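Local structure of 3-keto-5-aminohexanoate cleavage protein (Archaeoglobus fulgidus, 3LOT) at residues I51-P56 against E66-I71; Q78-I83 against A295-V300; I83-G88 against A101-A106; L107-A112 against N167-E172; A112-G117 against K155-L160. The protein probably cleaves 3-keto-5-aminohexanoate or a related beta-keto acid, as a zinc-dependent TIM-barrel enzyme of the beta-keto acid cleavage family. One frame throughout, in Å; residues are numbered along the deposited sequence.

Contact 1 (I51-P56 against E66-I71). With ZN (zinc ion), chain P.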
# COMPACT_ATOMS: atom_id res chain seq x y z
N ILE D 51 31.08 -9.10 -8.74
CA ILE D 51 32.46 -9.31 -8.26
C ILE D 51 32.97 -8.16 -7.37
O ILE D 51 32.89 -6.98 -7.75
CB ILE D 51 33.45 -9.52 -9.47
CG1 ILE D 51 33.05 -10.78 -10.30
CG2 ILE D 51 34.92 -9.59 -9.00
CD1 ILE D 51 32.86 -12.09 -9.52
N HIS D 52 33.43 -8.52 -6.17
CA HIS D 52 34.36 -7.73 -5.36
C HIS D 52 35.75 -8.39 -5.33
O HIS D 52 35.88 -9.60 -5.52
CB HIS D 52 33.92 -7.64 -3.91
CG HIS D 52 32.67 -6.86 -3.67
ND1 HIS D 52 32.59 -5.84 -2.73
CD2 HIS D 52 31.43 -6.97 -4.20
CE1 HIS D 52 31.38 -5.33 -2.73
NE2 HIS D 52 30.66 -5.99 -3.62
N ALA D 53 36.76 -7.59 -5.02
CA ALA D 53 38.11 -8.10 -4.74
C ALA D 53 38.32 -8.20 -3.22
O ALA D 53 37.74 -7.43 -2.44
CB ALA D 53 39.14 -7.16 -5.34
N ARG D 54 39.18 -9.13 -2.83
CA ARG D 54 39.65 -9.30 -1.47
C ARG D 54 41.15 -9.58 -1.53
O ARG D 54 41.64 -10.30 -2.42
CB ARG D 54 38.98 -10.49 -0.83
CG ARG D 54 37.54 -10.24 -0.47
CD ARG D 54 36.96 -11.46 0.11
NE ARG D 54 35.57 -11.26 0.52
CZ ARG D 54 35.16 -10.67 1.64
NH1 ARG D 54 36.00 -10.13 2.52
NH2 ARG D 54 33.88 -10.55 1.86
N ASP D 55 41.87 -9.03 -0.57
CA ASP D 55 43.30 -9.31 -0.39
C ASP D 55 43.51 -10.81 -0.15
O ASP D 55 42.91 -11.37 0.76
CB ASP D 55 43.75 -8.46 0.80
CG ASP D 55 45.22 -8.44 1.01
OD1 ASP D 55 45.93 -9.38 0.61
OD2 ASP D 55 45.66 -7.45 1.62
N PRO D 56 44.35 -11.49 -0.98
CA PRO D 56 44.54 -12.95 -0.87
C PRO D 56 45.16 -13.41 0.45
O PRO D 56 44.87 -14.52 0.91
CB PRO D 56 45.54 -13.28 -1.98
CG PRO D 56 45.85 -12.01 -2.67
CD PRO D 56 45.30 -10.87 -1.92
N GLU D 66 44.22 -4.01 -10.03
CA GLU D 66 44.95 -5.15 -10.56
C GLU D 66 44.40 -6.50 -10.11
O GLU D 66 44.47 -7.48 -10.88
CB GLU D 66 46.44 -5.06 -10.30
CG GLU D 66 47.14 -3.96 -11.18
CD GLU D 66 46.35 -3.46 -12.42
OE1 GLU D 66 45.95 -4.28 -13.30
OE2 GLU D 66 46.18 -2.21 -12.53
N VAL D 67 43.81 -6.52 -8.92
CA VAL D 67 43.16 -7.74 -8.42
C VAL D 67 41.84 -7.94 -9.15
O VAL D 67 41.52 -9.04 -9.66
CB VAL D 67 42.97 -7.70 -6.87
CG1 VAL D 67 42.27 -8.97 -6.36
CG2 VAL D 67 44.37 -7.54 -6.16
N PHE D 68 41.05 -6.89 -9.24
CA PHE D 68 39.94 -6.92 -10.21
C PHE D 68 40.33 -7.38 -11.61
O PHE D 68 39.62 -8.19 -12.22
CB PHE D 68 39.27 -5.57 -10.33
CG PHE D 68 38.30 -5.29 -9.24
CD1 PHE D 68 37.04 -5.88 -9.26
CD2 PHE D 68 38.63 -4.43 -8.21
CE1 PHE D 68 36.12 -5.63 -8.28
CE2 PHE D 68 37.73 -4.16 -7.22
CZ PHE D 68 36.45 -4.76 -7.24
N ARG D 69 41.42 -6.84 -12.13
CA ARG D 69 41.78 -7.13 -13.52
C ARG D 69 42.06 -8.63 -13.66
O ARG D 69 41.57 -9.28 -14.61
CB ARG D 69 42.96 -6.30 -14.01
CG ARG D 69 43.15 -6.46 -15.53
CD ARG D 69 44.33 -5.72 -16.04
NE ARG D 69 44.44 -4.36 -15.52
CZ ARG D 69 43.79 -3.30 -15.99
NH1 ARG D 69 42.91 -3.41 -16.99
NH2 ARG D 69 44.01 -2.11 -15.44
N TYR D 70 42.79 -9.18 -12.69
CA TYR D 70 43.08 -10.59 -12.68
C TYR D 70 41.82 -11.44 -12.61
O TYR D 70 41.65 -12.35 -13.42
CB TYR D 70 44.05 -10.94 -11.54
CG TYR D 70 44.34 -12.40 -11.41
CD1 TYR D 70 45.39 -13.00 -12.13
CD2 TYR D 70 43.59 -13.18 -10.56
CE1 TYR D 70 45.65 -14.38 -11.99
CE2 TYR D 70 43.82 -14.52 -10.42
CZ TYR D 70 44.83 -15.13 -11.14
OH TYR D 70 45.04 -16.48 -10.95
N ILE D 71 40.96 -11.17 -11.62
CA ILE D 71 39.73 -11.94 -11.42
C ILE D 71 38.83 -11.92 -12.67
O ILE D 71 38.38 -12.96 -13.16
CB ILE D 71 38.92 -11.39 -10.23
CG1 ILE D 71 39.72 -11.58 -8.94
CG2 ILE D 71 37.59 -12.11 -10.11
CD1 ILE D 71 39.09 -10.96 -7.72
ZN ZN P . 28.36 -5.87 -3.94
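Ile51 reaches helix 65-78 through its CG2 methyl, which lies 3.8 Å from CG2 of Ile71. With CG1 turned anti to the carbonyl carbon (chi1 -61°), CG2 is left anti to the backbone N, on the branch that meets the helix. The carbonyl oxygen of Ile51 lies in the plane of the Phe68 ring, at its edge, 3.5 Å from CE1, where the C-H rim can face it; the same residue is backbone-bonded to Thr86, just past the end of the neighbouring strand 82-85.

His52 turns its side chain from the helix toward the zinc ion, which NE2 binds at 2.3 Å; His50 and Glu262 complete the protein ligands. Its carbonyl oxygen is buried without a polar partner in the model, and the nearest helix atom is CD1 of Ile71, 4.1 Å from that oxygen.

Ala53 is the small residue around which the helix closes. Its CB sits over one face of Phe68, 4.0 Å from the ring centroid and shifted toward the rim, a CH-pi contact, while CG1 of Val67 approaches the same CB at 3.8 Å.

At Arg54 the carbonyl oxygen touches CG1 of Val67 at 4.2 Å. Its side chain leaves the backbone away from the helix, and the guanidinium is bonded to Gly59 O, Thr15 OG1 and His19 O.

Alternate residues thus face opposite ways: Ile51 and Ala53 into apolar packing with the helix, His52 into the metal site. This is the beta-alpha packing of a TIM barrel; here the strand also carries metal ligands on the side opposite the helix layer.

Contact 2 (Q78-I83 against A295-V300)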
# COMPACT_ATOMS: atom_id res chain seq x y z
N GLN D 78 37.19 -18.54 -18.98
CA GLN D 78 36.41 -19.75 -18.79
C GLN D 78 34.92 -19.60 -19.13
O GLN D 78 34.25 -20.61 -19.41
CB GLN D 78 36.52 -20.22 -17.35
CG GLN D 78 37.93 -20.57 -16.94
CD GLN D 78 37.94 -21.18 -15.58
OE1 GLN D 78 37.18 -22.08 -15.32
NE2 GLN D 78 38.78 -20.67 -14.70
N SER D 79 34.39 -18.39 -19.13
CA SER D 79 32.94 -18.25 -19.21
C SER D 79 32.51 -17.00 -19.95
O SER D 79 33.22 -15.99 -19.92
CB SER D 79 32.37 -18.24 -17.78
OG SER D 79 30.98 -17.99 -17.80
N ASP D 80 31.35 -17.07 -20.61
CA ASP D 80 30.73 -15.89 -21.24
C ASP D 80 29.79 -15.11 -20.29
O ASP D 80 29.12 -14.17 -20.70
CB ASP D 80 30.04 -16.23 -22.58
CG ASP D 80 28.81 -17.09 -22.44
OD1 ASP D 80 28.59 -17.66 -21.36
OD2 ASP D 80 28.04 -17.21 -23.44
N VAL D 81 29.75 -15.53 -19.04
CA VAL D 81 28.97 -14.83 -18.03
C VAL D 81 29.19 -13.33 -18.06
O VAL D 81 30.31 -12.86 -18.32
CB VAL D 81 29.30 -15.37 -16.61
CG1 VAL D 81 30.70 -14.94 -16.17
CG2 VAL D 81 28.21 -14.94 -15.60
N VAL D 82 28.11 -12.57 -17.81
CA VAL D 82 28.23 -11.12 -17.66
C VAL D 82 28.91 -10.81 -16.30
O VAL D 82 28.49 -11.29 -15.24
CB VAL D 82 26.86 -10.39 -17.81
CG1 VAL D 82 27.01 -8.87 -17.63
CG2 VAL D 82 26.23 -10.68 -19.21
N ILE D 83 30.01 -10.08 -16.36
CA ILE D 83 30.82 -9.77 -15.18
C ILE D 83 30.51 -8.36 -14.72
O ILE D 83 30.87 -7.34 -15.38
CB ILE D 83 32.34 -9.91 -15.48
CG1 ILE D 83 32.67 -11.34 -16.00
CG2 ILE D 83 33.11 -9.50 -14.22
CD1 ILE D 83 34.04 -11.51 -16.69
N ALA D 295 17.96 -16.65 -17.51
CA ALA D 295 18.53 -16.06 -18.71
C ALA D 295 19.95 -16.56 -18.87
O ALA D 295 20.73 -16.63 -17.92
CB ALA D 295 18.52 -14.51 -18.64
N THR D 296 20.30 -16.88 -20.10
CA THR D 296 21.69 -17.11 -20.48
C THR D 296 22.50 -15.79 -20.45
O THR D 296 21.91 -14.72 -20.42
CB THR D 296 21.79 -17.67 -21.90
OG1 THR D 296 21.35 -16.69 -22.81
CG2 THR D 296 20.97 -18.96 -22.09
N PRO D 297 23.85 -15.87 -20.43
CA PRO D 297 24.56 -14.60 -20.43
C PRO D 297 24.22 -13.72 -21.64
O PRO D 297 24.01 -12.51 -21.49
CB PRO D 297 26.02 -15.04 -20.40
CG PRO D 297 25.94 -16.29 -19.53
CD PRO D 297 24.74 -16.99 -20.06
N ASP D 298 24.09 -14.33 -22.81
CA ASP D 298 23.79 -13.50 -23.98
C ASP D 298 22.38 -12.88 -23.93
O ASP D 298 22.17 -11.74 -24.40
CB ASP D 298 24.05 -14.24 -25.28
CG ASP D 298 25.55 -14.31 -25.62
OD1 ASP D 298 26.41 -13.50 -25.07
OD2 ASP D 298 25.89 -15.22 -26.43
N GLU D 299 21.45 -13.60 -23.30
CA GLU D 299 20.11 -13.08 -23.02
C GLU D 299 20.16 -11.89 -22.06
O GLU D 299 19.49 -10.89 -22.26
CB GLU D 299 19.22 -14.21 -22.49
CG GLU D 299 18.81 -15.15 -23.60
CD GLU D 299 18.10 -16.43 -23.14
OE1 GLU D 299 18.17 -16.81 -21.97
OE2 GLU D 299 17.45 -17.08 -24.00
N VAL D 300 21.00 -12.00 -21.03
CA VAL D 300 21.21 -10.91 -20.12
C VAL D 300 21.69 -9.66 -20.91
O VAL D 300 21.18 -8.53 -20.74
CB VAL D 300 22.23 -11.28 -19.00
CG1 VAL D 300 22.72 -9.97 -18.28
CG2 VAL D 300 21.59 -12.31 -17.99
O HOH W 1 25.00 -17.03 -23.29
O HOH W 2 28.46 -15.86 -25.65
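The capped first turn of helix 297-304 sets Pro297 against Asp80 and Val81, in the loop that leads into barrel strand 82-85. The Pro297 ring fits against the backbone there: CB lies 3.2 Å from Asp80 O, and CG lies 3.7 Å from Val81 CA. Asp80 CG stands between its backbone N and carbonyl carbon (chi1 68°), the crowded position, and OD1 comes 3.5 Å from Pro297 CG.

The other oxygen, OD2, works through water. One water donates to Asp80 OD2 and accepts from Asp298 N, an N-H of the first helical turn; a second donates to both Asp80 OD2 and Asp298 OD2, bridging two like charges that do not bond directly. Arg301 pairs with Asp298 OD1 and is likely to ease that repulsion. An alanine in place of Asp80 would probably leave both waters without their shared acceptor and Asp298 without its bridge to the loop.

Deeper in, Val82 CG2 packs on Val300 CG1 at 3.7 Å. Thr296 and Glu299 exchange bonds, Thr296 N to Glu299 OE1 and Glu299 N to Thr296 OG1, which makes the helix start a capping box. Here the last helix of the chain packs against the N-terminal end of a TIM-barrel strand.

Contact 3 (I83-G88 against A101-A106)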
# COMPACT_ATOMS: atom_id res chain seq x y z
N ILE D 83 30.01 -10.08 -16.36
CA ILE D 83 30.82 -9.77 -15.18
C ILE D 83 30.51 -8.36 -14.72
O ILE D 83 30.87 -7.34 -15.38
CB ILE D 83 32.34 -9.91 -15.48
CG1 ILE D 83 32.67 -11.34 -16.00
CG2 ILE D 83 33.11 -9.50 -14.22
CD1 ILE D 83 34.04 -11.51 -16.69
N ASN D 84 29.74 -8.29 -13.65
CA ASN D 84 29.31 -7.03 -13.03
C ASN D 84 30.28 -6.71 -11.90
O ASN D 84 30.40 -7.50 -10.95
CB ASN D 84 27.88 -7.25 -12.46
CG ASN D 84 27.30 -6.03 -11.72
OD1 ASN D 84 28.01 -5.35 -10.99
ND2 ASN D 84 25.98 -5.79 -11.86
N VAL D 85 30.92 -5.54 -11.98
CA VAL D 85 31.93 -5.12 -11.01
C VAL D 85 31.35 -4.11 -9.99
O VAL D 85 30.58 -3.23 -10.34
CB VAL D 85 33.10 -4.48 -11.76
CG1 VAL D 85 34.22 -4.12 -10.82
CG2 VAL D 85 33.57 -5.45 -12.83
N THR D 86 31.75 -4.22 -8.73
CA THR D 86 31.33 -3.25 -7.74
C THR D 86 32.14 -1.97 -7.85
O THR D 86 33.33 -1.97 -8.18
CB THR D 86 31.47 -3.79 -6.33
OG1 THR D 86 30.84 -2.89 -5.42
CG2 THR D 86 32.98 -3.92 -5.97
N THR D 87 31.47 -0.86 -7.63
CA THR D 87 32.11 0.39 -7.27
C THR D 87 31.68 0.79 -5.87
O THR D 87 32.01 1.89 -5.43
CB THR D 87 31.76 1.56 -8.25
OG1 THR D 87 30.39 1.95 -8.09
CG2 THR D 87 31.99 1.17 -9.68
N GLY D 88 30.93 -0.08 -5.19
CA GLY D 88 30.50 0.14 -3.79
C GLY D 88 31.49 -0.45 -2.78
O GLY D 88 31.70 0.11 -1.70
N ALA D 101 35.43 4.16 -7.92
CA ALA D 101 35.01 4.19 -9.34
C ALA D 101 36.12 3.83 -10.34
O ALA D 101 35.82 3.56 -11.51
CB ALA D 101 34.45 5.56 -9.71
N LYS D 102 37.37 3.81 -9.89
CA LYS D 102 38.53 3.65 -10.81
C LYS D 102 38.55 2.34 -11.59
O LYS D 102 39.17 2.23 -12.65
CB LYS D 102 39.84 3.74 -10.04
CG LYS D 102 40.07 5.11 -9.49
CD LYS D 102 41.43 5.22 -8.82
CE LYS D 102 41.94 6.68 -8.82
NZ LYS D 102 42.75 6.89 -7.56
N VAL D 103 37.88 1.33 -11.05
CA VAL D 103 37.74 0.07 -11.73
C VAL D 103 37.03 0.24 -13.07
O VAL D 103 37.31 -0.53 -13.98
CB VAL D 103 37.00 -0.98 -10.81
CG1 VAL D 103 35.50 -0.70 -10.70
CG2 VAL D 103 37.24 -2.37 -11.32
N VAL D 104 36.18 1.27 -13.22
CA VAL D 104 35.36 1.42 -14.44
C VAL D 104 36.21 1.88 -15.65
O VAL D 104 36.16 1.23 -16.69
CB VAL D 104 34.06 2.23 -14.20
CG1 VAL D 104 33.31 2.51 -15.48
CG2 VAL D 104 33.14 1.45 -13.20
N PRO D 105 37.06 2.90 -15.49
CA PRO D 105 37.95 3.25 -16.58
C PRO D 105 39.10 2.26 -16.80
O PRO D 105 39.55 2.07 -17.94
CB PRO D 105 38.48 4.63 -16.17
CG PRO D 105 38.22 4.70 -14.70
CD PRO D 105 36.94 4.01 -14.54
N ALA D 106 39.56 1.62 -15.73
CA ALA D 106 40.58 0.58 -15.86
C ALA D 106 40.08 -0.65 -16.63
O ALA D 106 40.75 -1.14 -17.56
CB ALA D 106 41.12 0.19 -14.49
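Val85 and Thr87 carry this contact, meeting Val103 and Val104 of helix 103-107. The packing is almost wholly apolar. Val85 and Val103 reach toward each other tip to tip, CG1 of Val85 lying 3.5 Å from CG2 of Val103; Val85 is modelled in two conformers, so this close approach belongs to one of them and its tightness is doubtful. Further on, CG2 of Thr87 touches CG2 of Val104 at 3.7 Å and CG1 of Val103 at 4.1 Å, and passes near Ala101 CA.

Methyl-to-carbonyl contact adds to this. CG1 of Val103, standing between its own backbone N and carbonyl carbon (chi1 74°), comes 3.6 Å from Thr86 O.

Polar bonds hold the two sides separately. Thr87 divides its branches: OG1 is bonded to Thr113 O on the adjoining strand, which ties down its rotation and leaves the methyl for the helix. Thr86 turns away from the helix, and its OG1 accepts from Gly88 N at 2.8 Å, an ST turn. The same hydroxyl is bonded to an unidentified bound molecule, and the side chain lies about 4 Å from the zinc ion at its nearest. On the helix side, Val104 N is bonded to Ala101 O at 2.9 Å.

Phe68, against Val103, and helix 154-166, against Ala101 and Val104, add to the apolar packing around the two valines. The strand end thus divides between a hydrophobic layer facing the helices and a polar turn at the metal pocket, as befits the C-terminal rim of a TIM barrel, where the active sites of this fold lie.

Contact 4 (L107-A112 against N167-E172)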
# COMPACT_ATOMS: atom_id res chain seq x y z
N LEU D 107 38.92 -1.16 -16.24
CA LEU D 107 38.40 -2.41 -16.81
C LEU D 107 37.33 -2.24 -17.89
O LEU D 107 37.10 -3.17 -18.66
CB LEU D 107 37.86 -3.36 -15.71
CG LEU D 107 38.86 -4.26 -14.96
CD1 LEU D 107 39.85 -3.44 -14.25
CD2 LEU D 107 38.15 -5.18 -14.00
N LYS D 108 36.69 -1.09 -17.95
CA LYS D 108 35.55 -0.86 -18.87
C LYS D 108 34.60 -2.05 -18.93
O LYS D 108 34.40 -2.65 -19.98
CB LYS D 108 36.07 -0.50 -20.26
CG LYS D 108 37.00 0.68 -20.28
CD LYS D 108 37.55 0.91 -21.67
CE LYS D 108 38.02 2.30 -21.90
NZ LYS D 108 38.95 2.77 -20.84
N PRO D 109 34.01 -2.43 -17.78
CA PRO D 109 33.13 -3.57 -17.76
C PRO D 109 31.80 -3.25 -18.44
O PRO D 109 31.46 -2.08 -18.67
CB PRO D 109 32.89 -3.82 -16.25
CG PRO D 109 33.07 -2.47 -15.62
CD PRO D 109 34.11 -1.76 -16.47
N GLU D 110 31.07 -4.31 -18.76
CA GLU D 110 29.75 -4.18 -19.37
C GLU D 110 28.74 -3.53 -18.43
O GLU D 110 27.84 -2.83 -18.89
CB GLU D 110 29.21 -5.55 -19.79
CG GLU D 110 29.99 -6.28 -20.92
CD GLU D 110 29.25 -7.51 -21.40
OE1 GLU D 110 29.43 -8.59 -20.79
OE2 GLU D 110 28.47 -7.42 -22.37
N ILE D 111 28.84 -3.84 -17.14
CA ILE D 111 27.89 -3.34 -16.15
C ILE D 111 28.68 -3.25 -14.83
O ILE D 111 29.63 -4.03 -14.59
CB ILE D 111 26.63 -4.27 -16.11
CG1 ILE D 111 25.58 -3.77 -15.11
CG2 ILE D 111 27.03 -5.77 -15.81
CD1 ILE D 111 24.22 -4.28 -15.42
N ALA D 112 28.35 -2.26 -14.01
CA ALA D 112 28.96 -2.11 -12.70
C ALA D 112 27.98 -1.45 -11.73
O ALA D 112 27.03 -0.80 -12.16
CB ALA D 112 30.23 -1.35 -12.76
N ASN D 167 33.10 5.08 -20.51
CA ASN D 167 33.68 3.75 -20.66
C ASN D 167 32.64 2.74 -21.11
O ASN D 167 32.89 1.52 -21.06
CB ASN D 167 34.32 3.33 -19.33
CG ASN D 167 35.48 4.23 -18.95
OD1 ASN D 167 36.57 4.11 -19.53
ND2 ASN D 167 35.26 5.12 -17.96
N ASP D 168 31.48 3.25 -21.55
CA ASP D 168 30.45 2.42 -22.14
C ASP D 168 30.11 1.32 -21.14
O ASP D 168 30.04 0.13 -21.48
CB ASP D 168 30.97 1.85 -23.46
CG ASP D 168 29.88 1.27 -24.32
OD1 ASP D 168 28.71 1.48 -23.99
OD2 ASP D 168 30.17 0.59 -25.34
N THR D 169 29.91 1.71 -19.88
CA THR D 169 29.51 0.77 -18.82
C THR D 169 28.09 1.07 -18.38
O THR D 169 27.74 2.22 -18.14
CB THR D 169 30.46 0.86 -17.63
OG1 THR D 169 31.80 0.57 -18.04
CG2 THR D 169 30.04 -0.12 -16.51
N LYS D 170 27.25 0.05 -18.27
CA LYS D 170 25.88 0.25 -17.84
C LYS D 170 25.83 0.35 -16.32
O LYS D 170 26.37 -0.52 -15.62
CB LYS D 170 24.94 -0.87 -18.24
CG LYS D 170 23.48 -0.48 -17.95
CD LYS D 170 22.48 -1.42 -18.51
CE LYS D 170 21.01 -0.94 -18.24
NZ LYS D 170 20.63 0.24 -19.05
N PRO D 171 25.15 1.38 -15.80
CA PRO D 171 24.91 1.45 -14.38
C PRO D 171 23.84 0.47 -13.89
O PRO D 171 22.75 0.37 -14.45
CB PRO D 171 24.43 2.90 -14.17
CG PRO D 171 24.74 3.59 -15.42
CD PRO D 171 24.70 2.60 -16.48
N GLU D 172 24.17 -0.24 -12.83
CA GLU D 172 23.18 -0.98 -12.09
C GLU D 172 22.99 -0.21 -10.80
O GLU D 172 23.91 -0.15 -9.99
CB GLU D 172 23.66 -2.38 -11.78
CG GLU D 172 22.64 -3.17 -10.97
CD GLU D 172 23.02 -4.60 -10.75
OE1 GLU D 172 23.79 -4.85 -9.82
OE2 GLU D 172 22.49 -5.47 -11.45
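Residues 111-112 and 170-172 run as parallel strands, with Ala112 using both its N-H and its C=O: Lys170 N bonds to Glu110 O, Ala112 N to Lys170 O at 3.1 Å, and Glu172 N to Ala112 O at 3.0 Å. Ahead of the strands a side chain extends this pairing. Thr169 OG1, anti to its carbonyl carbon (chi1 -59°), donates to Pro109 O at 2.7 Å in the carbonyl plane, while its CG2 methyl lies 4.0 Å from Ala112 CB.

Lys108, of positive phi just after helix 103-107, crosses Asn167 at about a right angle. The bend at chi4 (51°) brings NZ to Asn167 OD1, 3.0 Å away and in the amide carbonyl plane; NZ also bonds to Pro105 O. An alanine at Lys108 would probably leave Asn167 OD1 and Pro105 O without their shared donor and set the Asn167 amide freer to turn, though Ile163 O would still hold its ND2.

Farther along the strands, Ile111 CG1 packs on Glu172 CB at 4.1 Å. Lys307 NZ, bonded to Lys108 O and Asp168 O, ties the two segments together from outside. Hydrogen bonds therefore carry the join, from the partly exposed Lys108 to the strand pair, with few apolar contacts between.

Contact 5 (A112-G117 against K155-L160)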
# COMPACT_ATOMS: atom_id res chain seq x y z
N ALA D 112 28.35 -2.26 -14.01
CA ALA D 112 28.96 -2.11 -12.70
C ALA D 112 27.98 -1.45 -11.73
O ALA D 112 27.03 -0.80 -12.16
CB ALA D 112 30.23 -1.35 -12.76
N THR D 113 28.18 -1.65 -10.43
CA THR D 113 27.17 -1.17 -9.51
C THR D 113 27.38 0.33 -9.28
O THR D 113 28.49 0.83 -9.43
CB THR D 113 27.09 -2.00 -8.20
OG1 THR D 113 28.30 -1.94 -7.45
CG2 THR D 113 26.82 -3.43 -8.53
N PHE D 114 26.29 1.00 -8.93
CA PHE D 114 26.15 2.45 -8.90
C PHE D 114 25.17 2.72 -7.76
O PHE D 114 23.97 2.75 -7.99
CB PHE D 114 25.54 2.90 -10.25
CG PHE D 114 25.69 4.36 -10.56
CD1 PHE D 114 25.05 5.31 -9.82
CD2 PHE D 114 26.44 4.75 -11.65
CE1 PHE D 114 25.15 6.65 -10.15
CE2 PHE D 114 26.55 6.08 -12.03
CZ PHE D 114 25.90 7.06 -11.28
N ASN D 115 25.71 2.87 -6.54
CA ASN D 115 24.95 3.13 -5.30
C ASN D 115 24.34 4.55 -5.18
O ASN D 115 25.02 5.57 -5.38
CB ASN D 115 25.87 2.85 -4.17
CG ASN D 115 26.31 1.41 -4.18
OD1 ASN D 115 25.55 0.53 -3.72
ND2 ASN D 115 27.52 1.14 -4.72
N MSE D 116 23.05 4.60 -4.88
CA MSE D 116 22.26 5.84 -5.14
C MSE D 116 21.99 6.75 -3.96
O MSE D 116 21.11 7.62 -4.05
CB MSE D 116 20.94 5.43 -5.78
CG MSE D 116 21.08 4.94 -7.15
SE MSE D 116 21.69 6.35 -8.34
CE MSE D 116 20.53 7.77 -7.85
N GLY D 117 22.74 6.63 -2.87
CA GLY D 117 22.68 7.65 -1.82
C GLY D 117 23.65 7.43 -0.70
O GLY D 117 24.19 6.34 -0.57
N LYS D 155 26.84 15.22 -6.01
CA LYS D 155 28.07 15.51 -6.75
C LYS D 155 28.84 14.25 -7.16
O LYS D 155 29.33 14.15 -8.28
CB LYS D 155 29.01 16.41 -5.95
CG LYS D 155 30.10 17.04 -6.82
CD LYS D 155 30.97 17.97 -5.98
CE LYS D 155 32.10 18.58 -6.80
NZ LYS D 155 33.28 18.98 -5.91
N ASP D 156 28.99 13.30 -6.24
CA ASP D 156 29.61 12.00 -6.58
C ASP D 156 28.85 11.32 -7.74
O ASP D 156 29.45 10.81 -8.67
CB ASP D 156 29.56 11.03 -5.40
CG ASP D 156 30.48 11.41 -4.23
OD1 ASP D 156 31.45 12.17 -4.41
OD2 ASP D 156 30.20 10.90 -3.13
N LEU D 157 27.52 11.31 -7.65
CA LEU D 157 26.70 10.57 -8.63
C LEU D 157 26.74 11.22 -10.02
O LEU D 157 26.70 10.53 -11.05
CB LEU D 157 25.25 10.43 -8.13
CG LEU D 157 25.13 9.72 -6.79
CD1 LEU D 157 23.70 9.77 -6.27
CD2 LEU D 157 25.65 8.28 -6.89
N GLU D 158 26.86 12.54 -10.07
CA GLU D 158 26.99 13.23 -11.33
C GLU D 158 28.28 12.76 -12.03
O GLU D 158 28.25 12.39 -13.20
CB GLU D 158 27.02 14.74 -11.12
CG GLU D 158 25.70 15.33 -10.68
CD GLU D 158 25.80 16.77 -10.18
OE1 GLU D 158 26.71 17.51 -10.63
OE2 GLU D 158 24.94 17.17 -9.36
N ALA D 159 29.39 12.78 -11.29
CA ALA D 159 30.70 12.41 -11.85
C ALA D 159 30.71 10.92 -12.26
O ALA D 159 31.25 10.55 -13.32
CB ALA D 159 31.84 12.71 -10.86
N LEU D 160 30.09 10.07 -11.43
CA LEU D 160 29.96 8.64 -11.70
C LEU D 160 29.14 8.38 -12.97
O LEU D 160 29.53 7.54 -13.78
CB LEU D 160 29.37 7.90 -10.50
CG LEU D 160 29.62 6.39 -10.40
CD1 LEU D 160 31.08 6.14 -10.16
CD2 LEU D 160 28.77 5.74 -9.29
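Phe114 is the bump that fills the hollow between Leu157 and Leu160 on helix 154-166. Its ring, with CG anti to the backbone N (chi1 -163°), projects from the strand toward the helix. Leu160 comes down over one face: its CD2 methyl lies 3.4 Å from the ring centroid, only 8° off the normal, a CH-pi contact almost over the centre. CG of the same leucine lies over the CE2 side of the ring, 3.5 Å from Phe114 CE2.

Leu157 closes another part of the hollow. Its carbonyl oxygen lies at the ring edge, 3.6 Å from Phe114 CZ and near the ring plane, while its CD2 methyl approaches Phe114 CE1 at 3.7 Å. The methyl also wedges against the strand backbone, 3.2 Å from Asn115 O. The second branch, CD1, turns to the chain beyond the strand and meets CE of Met116, a selenomethionine in this crystal, at 4.1 Å; the bent Met116 chain brings that methyl back toward the helix.

Strand 112-115 and helix 155-160 run nearly antiparallel, at 154°, with their axes 9.9 Å apart at closest. Phe164 meets Phe114 edge-to-face, and Met187 packs on Leu157 and Met116. Thr113 and Asn115 instead turn to the barrel interior, where an unidentified bound molecule is bonded to both.

The chemistry is thus apolar and shape-driven: a ring laid against leucine methyls, with dispersion and weak C-H contacts in place of polar bonds. The helix-facing side of the strand is packed in hydrocarbon, while its inner side keeps the polar groups that meet the unidentified bound molecule.

In the fold
Contacts 1, 3, 4 and 5 are buried, and contact 2 is partly exposed at the barrel's N-terminal end. All reach one sheet. Contacts 2 and 3 both use strand 82-85, which neighbours strand 48-54 of contact 1 on one side and strand 111-115 of contacts 4 and 5 on the other. Contacts 1, 3 and 5 set strands against helices and are mainly apolar, the first two close to the zinc ion; contact 4 joins two strands through hydrogen bonds, and contact 2 relies on proline packing and bridging waters. Contacts 3 and 4 lie closest together, with centres about 7 Å apart, and contacts 2 and 5 farthest, about 25 Å.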